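Local coordinates for protein SAG family member (Sag19) (Eimeria tenella, PDB 6ZZB) that is a surface antigen of unknown molecular function, related to CAP proteins, that probably acts at the parasite–host interface, at residues V180-A194 / F207-F221. Sequence-based numbering, arbitrary orientation.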
# COMPACT_ATOMS: atom_id res chain seq x y z
N VAL A 180 0.70 3.03 6.55
CA VAL A 180 1.30 2.51 7.80
C VAL A 180 0.39 1.44 8.40
O VAL A 180 0.93 0.46 8.95
CB VAL A 180 1.53 3.66 8.79
CG1 VAL A 180 1.80 3.17 10.19
CG2 VAL A 180 2.62 4.54 8.26
N ALA A 181 -0.91 1.60 8.34
CA ALA A 181 -1.84 0.57 8.86
C ALA A 181 -1.58 -0.76 8.15
O ALA A 181 -1.49 -1.77 8.83
CB ALA A 181 -3.25 1.05 8.73
N PHE A 182 -1.38 -0.74 6.84
CA PHE A 182 -1.12 -2.01 6.11
C PHE A 182 0.27 -2.52 6.47
O PHE A 182 0.44 -3.72 6.72
CB PHE A 182 -1.22 -1.81 4.61
CG PHE A 182 -2.63 -1.77 4.11
CD1 PHE A 182 -3.28 -2.95 3.77
CD2 PHE A 182 -3.31 -0.58 4.00
CE1 PHE A 182 -4.58 -2.92 3.30
CE2 PHE A 182 -4.62 -0.55 3.56
CZ PHE A 182 -5.27 -1.73 3.24
N LEU A 183 1.26 -1.65 6.50
CA LEU A 183 2.65 -2.05 6.78
C LEU A 183 2.73 -2.74 8.14
O LEU A 183 3.54 -3.68 8.29
CB LEU A 183 3.59 -0.85 6.78
CG LEU A 183 3.93 -0.29 5.41
CD1 LEU A 183 4.52 1.09 5.52
CD2 LEU A 183 4.90 -1.22 4.69
N LEU A 184 2.01 -2.22 9.12
CA LEU A 184 2.13 -2.67 10.54
C LEU A 184 0.94 -3.53 10.94
O LEU A 184 0.74 -3.72 12.18
CB LEU A 184 2.23 -1.44 11.43
CG LEU A 184 3.46 -0.59 11.21
CD1 LEU A 184 3.51 0.51 12.25
CD2 LEU A 184 4.75 -1.39 11.26
N SER A 185 0.17 -4.05 10.00
CA SER A 185 -1.03 -4.87 10.31
C SER A 185 -0.60 -6.26 10.82
O SER A 185 0.23 -6.91 10.18
CB SER A 185 -1.88 -5.00 9.09
OG SER A 185 -2.96 -5.89 9.33
N GLU A 186 -1.17 -6.68 11.95
CA GLU A 186 -1.12 -8.08 12.41
C GLU A 186 -1.85 -8.99 11.42
O GLU A 186 -1.52 -10.14 11.37
CB GLU A 186 -1.75 -8.19 13.81
CG GLU A 186 -0.78 -7.89 14.92
CD GLU A 186 -0.04 -9.12 15.44
OE1 GLU A 186 -0.11 -10.19 14.79
OE2 GLU A 186 0.58 -9.00 16.51
N LYS A 187 -2.77 -8.47 10.61
CA LYS A 187 -3.44 -9.30 9.56
C LYS A 187 -2.49 -9.53 8.38
O LYS A 187 -2.77 -10.45 7.61
CB LYS A 187 -4.71 -8.67 8.99
CG LYS A 187 -5.88 -8.52 9.94
CD LYS A 187 -7.02 -7.79 9.31
CE LYS A 187 -7.69 -8.66 8.27
NZ LYS A 187 -9.04 -8.18 7.92
N SER A 188 -1.45 -8.71 8.19
CA SER A 188 -0.49 -8.85 7.06
C SER A 188 0.42 -10.06 7.35
O SER A 188 1.11 -10.07 8.40
CB SER A 188 0.29 -7.56 6.81
OG SER A 188 -0.60 -6.49 6.42
N LYS A 189 0.44 -11.08 6.47
CA LYS A 189 1.38 -12.23 6.50
C LYS A 189 2.26 -12.29 5.23
O LYS A 189 3.41 -12.77 5.25
CB LYS A 189 0.58 -13.52 6.65
CG LYS A 189 -0.34 -13.59 7.87
CD LYS A 189 -1.54 -14.50 7.67
CE LYS A 189 -2.69 -14.21 8.61
NZ LYS A 189 -3.52 -13.08 8.13
N LYS A 190 1.72 -11.81 4.11
CA LYS A 190 2.44 -11.84 2.82
C LYS A 190 2.19 -10.52 2.10
O LYS A 190 1.16 -9.88 2.40
CB LYS A 190 1.95 -13.00 1.94
CG LYS A 190 1.91 -14.35 2.65
CD LYS A 190 1.63 -15.47 1.70
CE LYS A 190 1.39 -16.78 2.42
NZ LYS A 190 1.49 -17.90 1.48
N VAL A 191 3.06 -10.21 1.17
CA VAL A 191 2.94 -8.96 0.38
C VAL A 191 3.44 -9.17 -1.03
O VAL A 191 4.39 -9.91 -1.25
CB VAL A 191 3.64 -7.80 1.11
CG1 VAL A 191 5.14 -8.01 1.20
CG2 VAL A 191 3.33 -6.44 0.47
N SER A 192 2.76 -8.54 -1.99
CA SER A 192 3.20 -8.45 -3.38
C SER A 192 3.24 -6.99 -3.79
O SER A 192 2.19 -6.34 -3.70
CB SER A 192 2.29 -9.23 -4.28
OG SER A 192 2.73 -9.12 -5.63
N CYS A 193 4.38 -6.50 -4.22
CA CYS A 193 4.55 -5.09 -4.61
C CYS A 193 4.84 -4.99 -6.10
O CYS A 193 5.51 -5.86 -6.67
CB CYS A 193 5.70 -4.45 -3.87
SG CYS A 193 5.49 -4.34 -2.06
N ALA A 194 4.38 -3.92 -6.73
CA ALA A 194 4.68 -3.65 -8.13
C ALA A 194 4.62 -2.16 -8.36
O ALA A 194 3.91 -1.44 -7.62
CB ALA A 194 3.72 -4.37 -9.04
N PHE A 207 2.29 -0.00 -5.79
CA PHE A 207 1.19 -0.65 -5.06
C PHE A 207 1.72 -1.90 -4.41
O PHE A 207 2.33 -2.73 -5.11
CB PHE A 207 0.04 -1.00 -6.00
CG PHE A 207 -1.12 -1.65 -5.32
CD1 PHE A 207 -1.93 -0.89 -4.50
CD2 PHE A 207 -1.41 -3.00 -5.48
CE1 PHE A 207 -3.01 -1.47 -3.85
CE2 PHE A 207 -2.47 -3.57 -4.79
CZ PHE A 207 -3.26 -2.80 -4.00
N CYS A 208 1.45 -2.08 -3.13
CA CYS A 208 1.75 -3.34 -2.43
C CYS A 208 0.46 -3.90 -1.86
O CYS A 208 -0.23 -3.22 -1.08
CB CYS A 208 2.75 -3.13 -1.31
SG CYS A 208 4.39 -2.56 -1.77
N TYR A 209 0.15 -5.14 -2.22
CA TYR A 209 -1.03 -5.86 -1.74
C TYR A 209 -0.61 -6.78 -0.61
O TYR A 209 0.30 -7.60 -0.80
CB TYR A 209 -1.68 -6.68 -2.86
CG TYR A 209 -2.98 -7.28 -2.39
CD1 TYR A 209 -4.10 -6.49 -2.34
CD2 TYR A 209 -3.10 -8.58 -1.96
CE1 TYR A 209 -5.30 -6.95 -1.84
CE2 TYR A 209 -4.30 -9.07 -1.50
CZ TYR A 209 -5.42 -8.26 -1.47
OH TYR A 209 -6.62 -8.72 -1.03
N PHE A 210 -1.26 -6.63 0.53
CA PHE A 210 -1.02 -7.44 1.73
C PHE A 210 -2.13 -8.48 1.87
O PHE A 210 -3.30 -8.16 1.76
CB PHE A 210 -0.97 -6.55 2.97
CG PHE A 210 0.17 -5.56 2.94
CD1 PHE A 210 0.07 -4.37 2.21
CD2 PHE A 210 1.35 -5.79 3.63
CE1 PHE A 210 1.11 -3.47 2.17
CE2 PHE A 210 2.39 -4.87 3.60
CZ PHE A 210 2.28 -3.71 2.87
N ILE A 211 -1.72 -9.73 2.15
CA ILE A 211 -2.64 -10.83 2.49
C ILE A 211 -2.46 -11.06 3.98
O ILE A 211 -1.33 -11.35 4.38
CB ILE A 211 -2.33 -12.08 1.66
CG1 ILE A 211 -2.34 -11.79 0.16
CG2 ILE A 211 -3.28 -13.22 2.04
CD1 ILE A 211 -2.07 -13.01 -0.69
N ASP A 212 -3.51 -10.89 4.80
CA ASP A 212 -4.87 -10.52 4.47
C ASP A 212 -5.01 -9.01 4.51
O ASP A 212 -4.34 -8.37 5.31
CB ASP A 212 -5.84 -11.11 5.50
CG ASP A 212 -5.90 -12.61 5.43
OD1 ASP A 212 -6.02 -13.14 4.31
OD2 ASP A 212 -5.85 -13.23 6.51
N PRO A 213 -5.83 -8.40 3.65
CA PRO A 213 -5.98 -6.95 3.64
C PRO A 213 -6.74 -6.41 4.85
O PRO A 213 -7.73 -7.02 5.27
CB PRO A 213 -6.77 -6.67 2.36
CG PRO A 213 -7.57 -7.95 2.12
CD PRO A 213 -6.63 -9.05 2.60
N LEU A 214 -6.37 -5.23 5.30
CA LEU A 214 -7.25 -4.45 6.18
C LEU A 214 -8.53 -4.12 5.44
O LEU A 214 -8.49 -3.75 4.25
CB LEU A 214 -6.59 -3.14 6.61
CG LEU A 214 -5.52 -3.28 7.66
CD1 LEU A 214 -4.81 -1.94 7.80
CD2 LEU A 214 -6.12 -3.74 8.98
N ARG A 215 -9.66 -4.18 6.14
CA ARG A 215 -10.97 -3.83 5.58
C ARG A 215 -11.68 -2.85 6.52
O ARG A 215 -11.32 -2.80 7.69
CB ARG A 215 -11.76 -5.12 5.32
CG ARG A 215 -11.04 -6.03 4.33
CD ARG A 215 -11.86 -7.24 3.98
NE ARG A 215 -13.10 -6.83 3.31
CZ ARG A 215 -14.19 -7.56 3.24
NH1 ARG A 215 -14.24 -8.77 3.78
NH2 ARG A 215 -15.25 -7.09 2.60
N LYS A 216 -12.67 -2.15 5.99
CA LYS A 216 -13.48 -1.19 6.77
C LYS A 216 -13.93 -1.88 8.05
O LYS A 216 -14.40 -3.05 7.99
CB LYS A 216 -14.64 -0.66 5.93
CG LYS A 216 -15.21 0.65 6.43
CD LYS A 216 -16.50 1.00 5.76
CE LYS A 216 -17.15 2.22 6.37
NZ LYS A 216 -18.13 2.79 5.42
N GLU A 217 -13.76 -1.16 9.16
CA GLU A 217 -14.12 -1.54 10.56
C GLU A 217 -13.11 -2.50 11.22
O GLU A 217 -13.23 -2.65 12.44
CB GLU A 217 -15.56 -2.05 10.69
CG GLU A 217 -16.58 -0.96 10.47
CD GLU A 217 -17.94 -1.21 11.10
OE1 GLU A 217 -17.99 -1.53 12.30
OE2 GLU A 217 -18.95 -1.06 10.38
N ASP A 218 -12.07 -3.01 10.55
CA ASP A 218 -10.96 -3.68 11.27
C ASP A 218 -10.32 -2.67 12.24
O ASP A 218 -10.20 -1.49 11.87
CB ASP A 218 -9.87 -4.18 10.33
CG ASP A 218 -10.29 -5.36 9.48
OD1 ASP A 218 -11.37 -5.93 9.76
OD2 ASP A 218 -9.55 -5.71 8.56
N LYS A 219 -9.90 -3.15 13.40
CA LYS A 219 -9.06 -2.38 14.34
C LYS A 219 -7.62 -2.61 13.92
O LYS A 219 -7.09 -3.71 14.02
CB LYS A 219 -9.37 -2.83 15.76
CG LYS A 219 -10.78 -2.45 16.20
CD LYS A 219 -11.01 -2.47 17.68
CE LYS A 219 -12.39 -1.98 18.04
NZ LYS A 219 -12.71 -2.33 19.45
N PRO A 220 -6.95 -1.62 13.31
CA PRO A 220 -5.62 -1.86 12.77
C PRO A 220 -4.50 -2.13 13.78
O PRO A 220 -3.58 -2.81 13.44
CB PRO A 220 -5.35 -0.58 11.96
CG PRO A 220 -6.19 0.45 12.67
CD PRO A 220 -7.47 -0.28 13.02
N PHE A 221 -4.63 -1.65 15.01
CA PHE A 221 -3.58 -1.77 16.05
C PHE A 221 -4.19 -2.20 17.39
O PHE A 221 -5.19 -1.62 17.80
CB PHE A 221 -2.87 -0.44 16.25
CG PHE A 221 -2.34 0.18 14.98
CD1 PHE A 221 -1.29 -0.38 14.28
CD2 PHE A 221 -2.94 1.31 14.48
CE1 PHE A 221 -0.85 0.21 13.11
CE2 PHE A 221 -2.49 1.91 13.32
CZ PHE A 221 -1.44 1.35 12.65
O HOH W 1 -3.29 -2.65 10.60
O HOH W 2 -1.33 -4.29 13.67
O HOH W 3 -3.38 -6.05 6.57
O HOH W 4 -9.14 -9.38 5.35
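With CG of Phe210 anti to its carbonyl carbon (chi1 -63°) and CG2 of Val191 anti to its backbone N, the two side chains of this non-hydrogen-bonded pair run side by side, and Val191 CG2 sits 3.7 Å from the centroid of the Phe210 ring, over its face. Phe182 CB, from helix 175-183, covers the opposite face, so the flat ring lies sandwiched between strand and helix, a place that suits an aromatic side chain. Phe182 extends the packing: its ring receives Leu214 CB over one face, while Leu214 CD1 presses against Ala181 CB at 3.5 Å, a tight contact that the small methyl of Ala181 permits.

In the antiparallel hairpin 190-196/203-211, Cys193 and Cys208 form another non-hydrogen-bonded pair, close enough for a disulfide (SG to SG 2.1 Å) on the same face as Val191 and Phe210. Where the regular strand pairing ends, Lys189 N and Lys190 N both donate to Ile211 O, a classic beta bulge; a cis peptide precedes Asp212, and just beyond the bulge Asp212 N donates to Lys187 O.

Farther on, polar side chains stitch the loops. Lys187, bent at chi3 (71°), carries NZ to 2.6 Å from Asp218 OD2, on the syn side but 32° out of the carboxylate plane; Arg215 N reaches the same oxygen from the opposite face, across the type II turn. Lys189 NZ meets Asp212 OD2 at 2.8 Å from above the carboxylate plane and also donates a hydrogen bond to Lys187 O. Ser188 OG, small enough to lie beside Phe210, donates to Phe182 O at 3.0 Å, and a water joins both Ser185 OG and Ser188 OG to Asp212 O.

The chemistry thus changes along the contact, from a covalent crosslink through an apolar centre to ion pairs, where the grip of two N-H donors on Asp218 OD2 probably favours a charged carboxylate and restrains the turn.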